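Local coordinates for protein spectinomycin 9-adenylyltransferase (Enterococcus faecalis, PDB 6SXJ) that transfers an adenylyl group from ATP to spectinomycin, giving 9-O-adenylylspectinomycin and diphosphate, and so makes the bacterium resistant to that antibiotic, at residues A[62-76]-A[105-117]. Numbering follows the deposited sequence.
Sequences KEILIQKIRPISKKI and EFIYGEWLQELYE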
loop_
_atom_site.group_PDB
_atom_site.type_symbol
_atom_site.label_atom_id
_atom_site.label_comp_id
_atom_site.label_asym_id
_atom_site.label_seq_id
_atom_site.Cartn_x
_atom_site.Cartn_y
_atom_site.Cartn_z
ATOM N N LYS A 62 -3.645 3.532 -19.821
ATOM C CA LYS A 62 -2.729 3.568 -18.689
ATOM C C LYS A 62 -1.849 4.810 -18.741
ATOM O O LYS A 62 -1.605 5.446 -17.711
ATOM C CB LYS A 62 -1.871 2.303 -18.657
ATOM C CG LYS A 62 -2.673 1.011 -18.579
ATOM C CD LYS A 62 -1.782 -0.207 -18.793
ATOM C CE LYS A 62 -2.566 -1.510 -18.677
ATOM N NZ LYS A 62 -1.663 -2.699 -18.586
ATOM N N GLU A 63 -1.356 5.167 -19.929
ATOM C CA GLU A 63 -0.565 6.387 -20.053
ATOM C C GLU A 63 -1.392 7.613 -19.684
ATOM O O GLU A 63 -0.901 8.526 -19.007
ATOM C CB GLU A 63 -0.021 6.506 -21.475
ATOM C CG GLU A 63 1.015 7.599 -21.664
ATOM C CD GLU A 63 1.530 7.664 -23.093
ATOM O OE1 GLU A 63 1.798 6.591 -23.677
ATOM O OE2 GLU A 63 1.664 8.785 -23.632
ATOM N N ILE A 64 -2.654 7.651 -20.116
ATOM C CA ILE A 64 -3.530 8.763 -19.753
ATOM C C ILE A 64 -3.644 8.862 -18.239
ATOM O O ILE A 64 -3.436 9.930 -17.651
ATOM C CB ILE A 64 -4.917 8.596 -20.396
ATOM C CG1 ILE A 64 -4.811 8.440 -21.911
ATOM C CG2 ILE A 64 -5.794 9.786 -20.042
ATOM C CD1 ILE A 64 -6.135 8.066 -22.565
ATOM N N LEU A 65 -3.983 7.745 -17.588
ATOM C CA LEU A 65 -4.108 7.734 -16.135
ATOM C C LEU A 65 -2.841 8.259 -15.481
ATOM O O LEU A 65 -2.892 9.105 -14.581
ATOM C CB LEU A 65 -4.411 6.318 -15.641
ATOM C CG LEU A 65 -5.761 5.729 -16.034
ATOM C CD1 LEU A 65 -5.961 4.396 -15.336
ATOM C CD2 LEU A 65 -6.908 6.691 -15.691
ATOM N N ILE A 66 -1.683 7.767 -15.923
ATOM C CA ILE A 66 -0.436 8.262 -15.356
ATOM C C ILE A 66 -0.310 9.759 -15.602
ATOM O O ILE A 66 0.108 10.520 -14.721
ATOM C CB ILE A 66 0.774 7.507 -15.933
ATOM C CG1 ILE A 66 0.742 6.028 -15.546
ATOM C CG2 ILE A 66 2.047 8.175 -15.444
ATOM C CD1 ILE A 66 1.674 5.168 -16.392
ATOM N N GLN A 67 -0.634 10.196 -16.817
ATOM C CA GLN A 67 -0.481 11.603 -17.158
ATOM C C GLN A 67 -1.407 12.464 -16.316
ATOM O O GLN A 67 -0.995 13.504 -15.792
ATOM C CB GLN A 67 -0.776 11.817 -18.641
ATOM C CG GLN A 67 0.437 11.811 -19.556
ATOM C CD GLN A 67 0.064 12.122 -20.997
ATOM O OE1 GLN A 67 -0.876 12.876 -21.257
ATOM N NE2 GLN A 67 0.795 11.540 -21.938
ATOM N N LYS A 68 -2.662 12.039 -16.167
ATOM C CA LYS A 68 -3.651 12.852 -15.469
ATOM C C LYS A 68 -3.519 12.746 -13.957
ATOM O O LYS A 68 -3.857 13.696 -13.244
ATOM C CB LYS A 68 -5.060 12.447 -15.915
ATOM C CG LYS A 68 -5.428 12.892 -17.336
ATOM C CD LYS A 68 -4.987 14.330 -17.604
ATOM C CE LYS A 68 -5.183 14.728 -19.050
ATOM N NZ LYS A 68 -6.551 15.263 -19.277
ATOM N N ILE A 69 -3.017 11.624 -13.440
ATOM C CA ILE A 69 -2.885 11.532 -11.990
ATOM C C ILE A 69 -1.643 12.270 -11.503
ATOM O O ILE A 69 -1.634 12.822 -10.395
ATOM C CB ILE A 69 -2.870 10.067 -11.527
ATOM C CG1 ILE A 69 -4.224 9.416 -11.815
ATOM C CG2 ILE A 69 -2.544 10.008 -10.041
ATOM C CD1 ILE A 69 -4.329 7.986 -11.326
ATOM N N ARG A 70 -0.587 12.296 -12.308
ATOM C CA ARG A 70 0.691 12.797 -11.818
ATOM C C ARG A 70 0.629 14.228 -11.308
ATOM O O ARG A 70 1.250 14.506 -10.266
ATOM C CB ARG A 70 1.743 12.669 -12.929
ATOM C CG ARG A 70 3.006 13.487 -12.696
ATOM C CD ARG A 70 4.130 13.047 -13.631
ATOM N NE ARG A 70 3.641 12.847 -14.992
ATOM C CZ ARG A 70 4.133 11.956 -15.843
ATOM N NH1 ARG A 70 5.137 11.173 -15.479
ATOM N NH2 ARG A 70 3.623 11.852 -17.064
ATOM N N PRO A 71 -0.063 15.167 -11.962
ATOM C CA PRO A 71 -0.022 16.561 -11.488
ATOM C C PRO A 71 -0.709 16.770 -10.153
ATOM O O PRO A 71 -0.416 17.760 -9.470
ATOM C CB PRO A 71 -0.746 17.345 -12.595
ATOM C CG PRO A 71 -1.023 16.352 -13.709
ATOM C CD PRO A 71 -0.986 14.995 -13.098
ATOM N N ILE A 72 -1.614 15.879 -9.758
ATOM C CA ILE A 72 -2.437 16.090 -8.577
ATOM C C ILE A 72 -1.992 15.219 -7.417
ATOM O O ILE A 72 -2.671 15.173 -6.386
ATOM C CB ILE A 72 -3.921 15.862 -8.892
ATOM C CG1 ILE A 72 -4.157 14.438 -9.381
ATOM C CG2 ILE A 72 -4.392 16.835 -9.957
ATOM C CD1 ILE A 72 -5.601 13.989 -9.234
ATOM N N SER A 73 -0.877 14.516 -7.555
ATOM C CA SER A 73 -0.346 13.693 -6.484
ATOM C C SER A 73 0.927 14.328 -5.952
ATOM O O SER A 73 1.685 14.936 -6.710
ATOM C CB SER A 73 -0.061 12.265 -6.978
ATOM O OG SER A 73 0.840 11.577 -6.134
ATOM N N LYS A 74 1.176 14.143 -4.656
ATOM C CA LYS A 74 2.414 14.615 -4.062
ATOM C C LYS A 74 3.602 13.945 -4.745
ATOM O O LYS A 74 3.536 12.781 -5.146
ATOM C CB LYS A 74 2.439 14.304 -2.568
ATOM C CG LYS A 74 3.651 14.845 -1.820
ATOM C CD LYS A 74 3.804 14.148 -0.467
ATOM C CE LYS A 74 4.927 14.765 0.371
ATOM N NZ LYS A 74 4.413 15.536 1.547
ATOM N N LYS A 75 4.702 14.683 -4.860
ATOM C CA LYS A 75 5.969 14.135 -5.321
ATOM C C LYS A 75 6.918 14.009 -4.140
ATOM O O LYS A 75 6.916 14.854 -3.234
ATOM C CB LYS A 75 6.593 15.001 -6.413
ATOM C CG LYS A 75 6.082 14.665 -7.809
ATOM C CD LYS A 75 4.822 15.461 -8.120
ATOM C CE LYS A 75 4.129 14.946 -9.372
ATOM N NZ LYS A 75 3.427 13.660 -9.122
ATOM N N ILE A 76 7.724 12.943 -4.164
ATOM C CA ILE A 76 8.589 12.614 -3.041
ATOM C C ILE A 76 9.465 13.802 -2.690
ATOM O O ILE A 76 9.921 14.551 -3.561
ATOM C CB ILE A 76 9.449 11.379 -3.368
ATOM C CG1 ILE A 76 8.590 10.113 -3.353
ATOM C CG2 ILE A 76 10.605 11.268 -2.382
ATOM C CD1 ILE A 76 9.078 9.035 -4.314
ATOM N N GLU A 105 -3.829 -5.183 -12.810
ATOM C CA GLU A 105 -3.895 -4.622 -14.155
ATOM C C GLU A 105 -3.094 -3.341 -14.318
ATOM O O GLU A 105 -2.651 -3.033 -15.430
ATOM C CB GLU A 105 -5.358 -4.337 -14.526
ATOM C CG GLU A 105 -5.531 -3.519 -15.804
ATOM C CD GLU A 105 -5.227 -4.332 -17.048
ATOM O OE1 GLU A 105 -5.008 -5.544 -16.918
ATOM O OE2 GLU A 105 -5.217 -3.773 -18.160
ATOM N N PHE A 106 -2.924 -2.571 -13.251
ATOM C CA PHE A 106 -2.321 -1.253 -13.357
ATOM C C PHE A 106 -2.055 -0.746 -11.955
ATOM O O PHE A 106 -2.802 -1.050 -11.019
ATOM C CB PHE A 106 -3.233 -0.280 -14.116
ATOM C CG PHE A 106 -2.748 1.141 -14.115
ATOM C CD1 PHE A 106 -1.831 1.568 -15.055
ATOM C CD2 PHE A 106 -3.219 2.058 -13.175
ATOM C CE1 PHE A 106 -1.382 2.873 -15.064
ATOM C CE2 PHE A 106 -2.769 3.366 -13.176
ATOM C CZ PHE A 106 -1.851 3.775 -14.127
ATOM N N ILE A 107 -0.987 0.029 -11.818
ATOM C CA ILE A 107 -0.653 0.654 -10.548
ATOM C C ILE A 107 -0.132 2.054 -10.832
ATOM O O ILE A 107 0.824 2.218 -11.599
ATOM C CB ILE A 107 0.389 -0.158 -9.759
ATOM C CG1 ILE A 107 0.883 0.636 -8.546
ATOM C CG2 ILE A 107 1.556 -0.545 -10.664
ATOM C CD1 ILE A 107 -0.149 0.745 -7.406
ATOM N N TYR A 108 -0.758 3.058 -10.213
ATOM C CA TYR A 108 -0.146 4.366 -10.050
ATOM C C TYR A 108 0.491 4.417 -8.670
ATOM O O TYR A 108 -0.163 4.103 -7.669
ATOM C CB TYR A 108 -1.129 5.535 -10.185
ATOM C CG TYR A 108 -0.363 6.845 -10.135
ATOM C CD1 TYR A 108 0.064 7.471 -11.300
ATOM C CD2 TYR A 108 -0.006 7.419 -8.922
ATOM C CE1 TYR A 108 0.801 8.644 -11.256
ATOM C CE2 TYR A 108 0.724 8.584 -8.870
ATOM C CZ TYR A 108 1.134 9.190 -10.039
ATOM O OH TYR A 108 1.872 10.351 -9.979
ATOM N N GLY A 109 1.759 4.820 -8.623
ATOM C CA GLY A 109 2.504 4.933 -7.385
ATOM C C GLY A 109 3.726 5.808 -7.582
ATOM O O GLY A 109 4.387 5.717 -8.621
ATOM N N GLU A 110 4.040 6.655 -6.600
ATOM C CA GLU A 110 5.105 7.630 -6.785
ATOM C C GLU A 110 6.486 6.991 -6.788
ATOM O O GLU A 110 7.409 7.572 -7.363
ATOM C CB GLU A 110 5.035 8.703 -5.697
ATOM C CG GLU A 110 3.875 9.676 -5.869
ATOM C CD GLU A 110 3.933 10.436 -7.178
ATOM O OE1 GLU A 110 5.049 10.756 -7.642
ATOM O OE2 GLU A 110 2.859 10.696 -7.761
ATOM N N TRP A 111 6.657 5.825 -6.156
ATOM C CA TRP A 111 7.930 5.113 -6.246
ATOM C C TRP A 111 8.263 4.711 -7.674
ATOM O O TRP A 111 9.402 4.313 -7.940
ATOM C CB TRP A 111 7.919 3.864 -5.360
ATOM C CG TRP A 111 6.909 2.831 -5.774
ATOM C CD1 TRP A 111 7.120 1.762 -6.588
ATOM C CD2 TRP A 111 5.531 2.775 -5.387
ATOM N NE1 TRP A 111 5.958 1.045 -6.739
ATOM C CE2 TRP A 111 4.970 1.642 -6.006
ATOM C CE3 TRP A 111 4.722 3.569 -4.568
ATOM C CZ2 TRP A 111 3.637 1.289 -5.842
ATOM C CZ3 TRP A 111 3.400 3.218 -4.408
ATOM C CH2 TRP A 111 2.868 2.090 -5.039
ATOM N N LEU A 112 7.305 4.821 -8.593
ATOM C CA LEU A 112 7.478 4.459 -9.989
ATOM C C LEU A 112 7.667 5.669 -10.898
ATOM O O LEU A 112 7.724 5.510 -12.126
ATOM C CB LEU A 112 6.267 3.654 -10.465
ATOM C CG LEU A 112 6.048 2.235 -9.945
ATOM C CD1 LEU A 112 4.644 1.783 -10.310
ATOM C CD2 LEU A 112 7.098 1.283 -10.522
ATOM N N GLN A 113 7.768 6.872 -10.334
ATOM C CA GLN A 113 7.774 8.073 -11.166
ATOM C C GLN A 113 8.995 8.106 -12.084
ATOM O O GLN A 113 8.871 8.370 -13.283
ATOM C CB GLN A 113 7.716 9.320 -10.283
ATOM C CG GLN A 113 7.280 10.586 -11.016
ATOM C CD GLN A 113 5.885 10.496 -11.579
ATOM O OE1 GLN A 113 5.699 10.288 -12.781
ATOM N NE2 GLN A 113 4.888 10.665 -10.719
ATOM N N GLU A 114 10.186 7.858 -11.542
ATOM C CA GLU A 114 11.383 7.851 -12.381
ATOM C C GLU A 114 11.194 6.939 -13.583
ATOM O O GLU A 114 11.494 7.312 -14.722
ATOM C CB GLU A 114 12.593 7.410 -11.570
ATOM C CG GLU A 114 13.150 8.483 -10.667
ATOM C CD GLU A 114 14.474 8.081 -10.050
ATOM O OE1 GLU A 114 15.436 8.876 -10.135
ATOM O OE2 GLU A 114 14.552 6.967 -9.483
ATOM N N LEU A 115 10.649 5.746 -13.347
ATOM C CA LEU A 115 10.380 4.827 -14.445
ATOM C C LEU A 115 9.288 5.356 -15.363
ATOM O O LEU A 115 9.368 5.181 -16.584
ATOM C CB LEU A 115 9.983 3.468 -13.894
ATOM C CG LEU A 115 11.111 2.539 -13.452
ATOM C CD1 LEU A 115 11.983 3.137 -12.375
ATOM C CD2 LEU A 115 10.427 1.257 -12.990
ATOM N N TYR A 116 8.237 5.960 -14.798
ATOM C CA TYR A 116 7.228 6.594 -15.639
ATOM C C TYR A 116 7.888 7.553 -16.624
ATOM O O TYR A 116 7.554 7.575 -17.817
ATOM C CB TYR A 116 6.204 7.344 -14.779
ATOM C CG TYR A 116 5.252 6.481 -13.966
ATOM C CD1 TYR A 116 4.893 5.203 -14.381
ATOM C CD2 TYR A 116 4.705 6.960 -12.783
ATOM C CE1 TYR A 116 4.018 4.429 -13.633
ATOM C CE2 TYR A 116 3.831 6.194 -12.029
ATOM C CZ TYR A 116 3.482 4.941 -12.458
ATOM O OH TYR A 116 2.607 4.193 -11.699
ATOM N N GLU A 117 8.840 8.352 -16.135
ATOM C CA GLU A 117 9.539 9.303 -16.990
ATOM C C GLU A 117 10.332 8.598 -18.080
ATOM O O GLU A 117 10.559 9.175 -19.148
ATOM C CB GLU A 117 10.472 10.179 -16.148
ATOM C CG GLU A 117 9.787 10.942 -15.017
ATOM C CD GLU A 117 8.806 11.991 -15.516
ATOM O OE1 GLU A 117 8.088 12.589 -14.683
ATOM O OE2 GLU A 117 8.750 12.222 -16.742
#
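Glu105 meets Lys62 through a weak hydrogen bond from Lys62 NZ to Glu105 O and a long salt bridge to Glu105 OE2. Both side chains have firmer partners outside the pair: NZ the carbonyl of Pro122, OE2 the amide of Leu57. Next along, Phe106 forms a classic beta bulge with Glu105 opposite Ile89, and its ring slips under helix 62-69: Leu65 CD1 lies over one face, Ile66 CG1 meets the edge 3.7 Å from CZ, and the aliphatic part of Lys62 runs past CD1. Two residues on, Tyr108 takes Ile69 CG2 squarely over its face, 3.5 Å from the ring centroid and 2° off the normal, a CH-pi contact; with CG2 anti to the backbone N of Ile69, this methyl is the branch that reaches the ring. In this nucleotidyltransferase domain helix 62-69 runs nearly parallel (13°) to strand 106-108, the last part of strand 103-108 of the mixed sheet. A polar cluster forms round the buried Glu110 carboxylate: OE2 gathers Ser73 OG at 2.7 Å, Tyr108 OH, and Lys75 NZ in a 3.3 Å salt bridge, NZ being positioned by its bond to Arg70 O. Gln113 uses both ends of its amide: NE2 donates to Glu110 OE1, while OE1 accepts from Arg70 NH1 at 2.9 Å. Tyr116 receives Ile66 CG2 over one face, and Glu117 OE1 faces Arg70 NH1 from well outside the guanidinium plane, a purely electrostatic pairing.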